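Local coordinates for protein pinoresinol-lariciresinol reductase (Thuja plicata, PDB 1QYD) that reduces pinoresinol to lariciresinol and lariciresinol to secoisolariciresinol in lignan biosynthesis, taking the 4R-hydride from NADPH, at residues A[182-187]-A[244-249]. Residues are numbered along the deposited sequence; the frame is centred on the assembly and turned at random.
Sequences VLIYGD and LDKIYI
In Ile184, CG1 is anti to the carbonyl carbon (chi1 -62°) and chi2 is extended, which lays the side chain along the ring of Tyr248, itself turned with CG anti to its carbonyl carbon (chi1 -58°). CB of Ile184 sits over one ring face in a CH-pi contact, 4.2 Å from the centroid and displaced toward the rim, while CD1 reaches the far end at CZ (3.9 Å). The carbonyl oxygens of Gly186 and Asp187 meet the edge of the same ring, near its plane, so the aromatic C-H groups turn toward backbone oxygens.

Beside this pair the two segments, running roughly the same way, are tied by backbone bonds of poor geometry. Ile249 N donates to Ile184 O (2.6 Å), Gly186 N to Ile249 O and Ile247 N to Val182 O, all weak, and the CA-H of Tyr248 also approaches Ile184 O. On the other side of the backbones, CG2 of Ile249 touches both CD2 of Leu183 (3.7 Å) and CD2 of Tyr185 (3.5 Å), whose hydroxyl bonds to Ala169 O.

At the far end, Val182 CG1 meets Leu244 CD2 at 3.7 Å, the side chains crossing at about a right angle; Val182 also touches Ile233 and Leu244 touches Trp236, both on helix 229-241. Lys246 curls back so that NZ donates a hydrogen bond to Leu244 O (3.3 Å) from above the carbonyl plane, and forms a salt bridge with Glu237 of that helix.

The contact thus prolongs the short pairing of strands 181-182 and 245-246 into irregular loop, outside the five-stranded parallel sheet. With three backbone bonds, all weak, its cohesion probably rests largely on apolar and aromatic side chains.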
loop_
_atom_site.group_PDB
_atom_site.type_symbol
_atom_site.label_atom_id
_atom_site.label_comp_id
_atom_site.label_asym_id
_atom_site.label_seq_id
_atom_site.Cartn_x
_atom_site.Cartn_y
_atom_site.Cartn_z
ATOM N N VAL A 182 -32.473 9.467 -4.845
ATOM C CA VAL A 182 -31.305 9.059 -5.599
ATOM C C VAL A 182 -30.449 10.297 -5.698
ATOM O O VAL A 182 -30.930 11.364 -6.078
ATOM C CB VAL A 182 -31.543 8.585 -7.080
ATOM C CG1 VAL A 182 -31.792 7.082 -7.098
ATOM C CG2 VAL A 182 -32.703 9.336 -7.715
ATOM N N LEU A 183 -29.180 10.173 -5.309
ATOM C CA LEU A 183 -28.229 11.262 -5.453
ATOM C C LEU A 183 -27.667 11.153 -6.877
ATOM O O LEU A 183 -27.309 10.045 -7.298
ATOM C CB LEU A 183 -27.150 11.088 -4.379
ATOM C CG LEU A 183 -26.311 12.279 -3.825
ATOM C CD1 LEU A 183 -26.383 12.294 -2.289
ATOM C CD2 LEU A 183 -24.835 12.123 -4.173
ATOM N N ILE A 184 -27.695 12.241 -7.688
ATOM C CA ILE A 184 -27.102 12.225 -9.032
ATOM C C ILE A 184 -25.860 13.114 -9.069
ATOM O O ILE A 184 -25.701 14.113 -8.377
ATOM C CB ILE A 184 -28.109 12.697 -10.153
ATOM C CG1 ILE A 184 -29.318 11.780 -10.261
ATOM C CG2 ILE A 184 -27.419 12.637 -11.511
ATOM C CD1 ILE A 184 -30.135 11.912 -11.568
ATOM N N TYR A 185 -24.906 12.701 -9.885
ATOM C CA TYR A 185 -23.646 13.384 -9.941
ATOM C C TYR A 185 -23.681 14.356 -11.097
ATOM O O TYR A 185 -23.577 14.044 -12.283
ATOM C CB TYR A 185 -22.557 12.307 -10.058
ATOM C CG TYR A 185 -22.671 11.344 -8.869
ATOM C CD1 TYR A 185 -23.114 10.029 -9.076
ATOM C CD2 TYR A 185 -22.413 11.801 -7.570
ATOM C CE1 TYR A 185 -23.328 9.181 -7.992
ATOM C CE2 TYR A 185 -22.605 10.961 -6.488
ATOM C CZ TYR A 185 -23.074 9.665 -6.707
ATOM O OH TYR A 185 -23.385 8.871 -5.621
ATOM N N GLY A 186 -23.972 15.568 -10.654
ATOM C CA GLY A 186 -23.979 16.730 -11.519
ATOM C C GLY A 186 -25.240 16.836 -12.333
ATOM O O GLY A 186 -26.287 17.331 -11.902
ATOM N N ASP A 187 -25.039 16.364 -13.552
ATOM C CA ASP A 187 -26.073 16.324 -14.561
ATOM C C ASP A 187 -26.631 14.925 -14.641
ATOM O O ASP A 187 -27.838 14.728 -14.690
ATOM C CB ASP A 187 -25.476 16.754 -15.921
ATOM C CG ASP A 187 -24.149 16.120 -16.393
ATOM O OD1 ASP A 187 -23.790 16.354 -17.546
ATOM O OD2 ASP A 187 -23.460 15.419 -15.641
ATOM N N LEU A 244 -38.621 8.516 -8.686
ATOM C CA LEU A 244 -37.812 8.969 -7.585
ATOM C C LEU A 244 -37.590 10.484 -7.566
ATOM O O LEU A 244 -37.811 11.240 -8.513
ATOM C CB LEU A 244 -36.514 8.213 -7.679
ATOM C CG LEU A 244 -36.300 6.801 -7.124
ATOM C CD1 LEU A 244 -37.530 5.929 -7.123
ATOM C CD2 LEU A 244 -35.226 6.192 -8.007
ATOM N N ASP A 245 -37.166 10.889 -6.375
ATOM C CA ASP A 245 -36.920 12.262 -6.033
ATOM C C ASP A 245 -35.429 12.536 -5.929
ATOM O O ASP A 245 -34.696 12.326 -4.959
ATOM C CB ASP A 245 -37.662 12.551 -4.727
ATOM C CG ASP A 245 -39.181 12.569 -4.882
ATOM O OD1 ASP A 245 -39.812 11.511 -4.930
ATOM O OD2 ASP A 245 -39.733 13.661 -4.953
ATOM N N LYS A 246 -35.092 13.063 -7.097
ATOM C CA LYS A 246 -33.778 13.487 -7.533
ATOM C C LYS A 246 -33.193 14.696 -6.827
ATOM O O LYS A 246 -33.905 15.649 -6.519
ATOM C CB LYS A 246 -33.869 13.734 -9.030
ATOM C CG LYS A 246 -34.307 12.452 -9.699
ATOM C CD LYS A 246 -34.415 12.645 -11.179
ATOM C CE LYS A 246 -35.767 12.130 -11.640
ATOM N NZ LYS A 246 -35.978 10.768 -11.193
ATOM N N ILE A 247 -31.872 14.676 -6.588
ATOM C CA ILE A 247 -31.225 15.720 -5.801
ATOM C C ILE A 247 -30.101 16.458 -6.549
ATOM O O ILE A 247 -30.119 17.697 -6.603
ATOM C CB ILE A 247 -30.666 15.097 -4.480
ATOM C CG1 ILE A 247 -31.510 13.946 -3.894
ATOM C CG2 ILE A 247 -30.633 16.230 -3.467
ATOM C CD1 ILE A 247 -32.866 14.257 -3.225
ATOM N N TYR A 248 -29.159 15.708 -7.170
ATOM C CA TYR A 248 -27.986 16.156 -7.939
ATOM C C TYR A 248 -26.889 16.822 -7.100
ATOM O O TYR A 248 -27.164 17.562 -6.152
ATOM C CB TYR A 248 -28.371 17.136 -9.080
ATOM C CG TYR A 248 -29.382 16.613 -10.112
ATOM C CD1 TYR A 248 -30.711 16.460 -9.729
ATOM C CD2 TYR A 248 -29.027 16.266 -11.422
ATOM C CE1 TYR A 248 -31.676 15.970 -10.610
ATOM C CE2 TYR A 248 -29.991 15.769 -12.324
ATOM C CZ TYR A 248 -31.315 15.625 -11.900
ATOM O OH TYR A 248 -32.315 15.132 -12.713
ATOM N N ILE A 249 -25.604 16.558 -7.411
ATOM C CA ILE A 249 -24.468 17.064 -6.641
ATOM C C ILE A 249 -23.272 17.404 -7.533
ATOM O O ILE A 249 -23.238 16.898 -8.640
ATOM C CB ILE A 249 -24.164 15.982 -5.584
ATOM C CG1 ILE A 249 -23.481 16.679 -4.443
ATOM C CG2 ILE A 249 -23.308 14.845 -6.126
ATOM C CD1 ILE A 249 -23.400 15.844 -3.154
#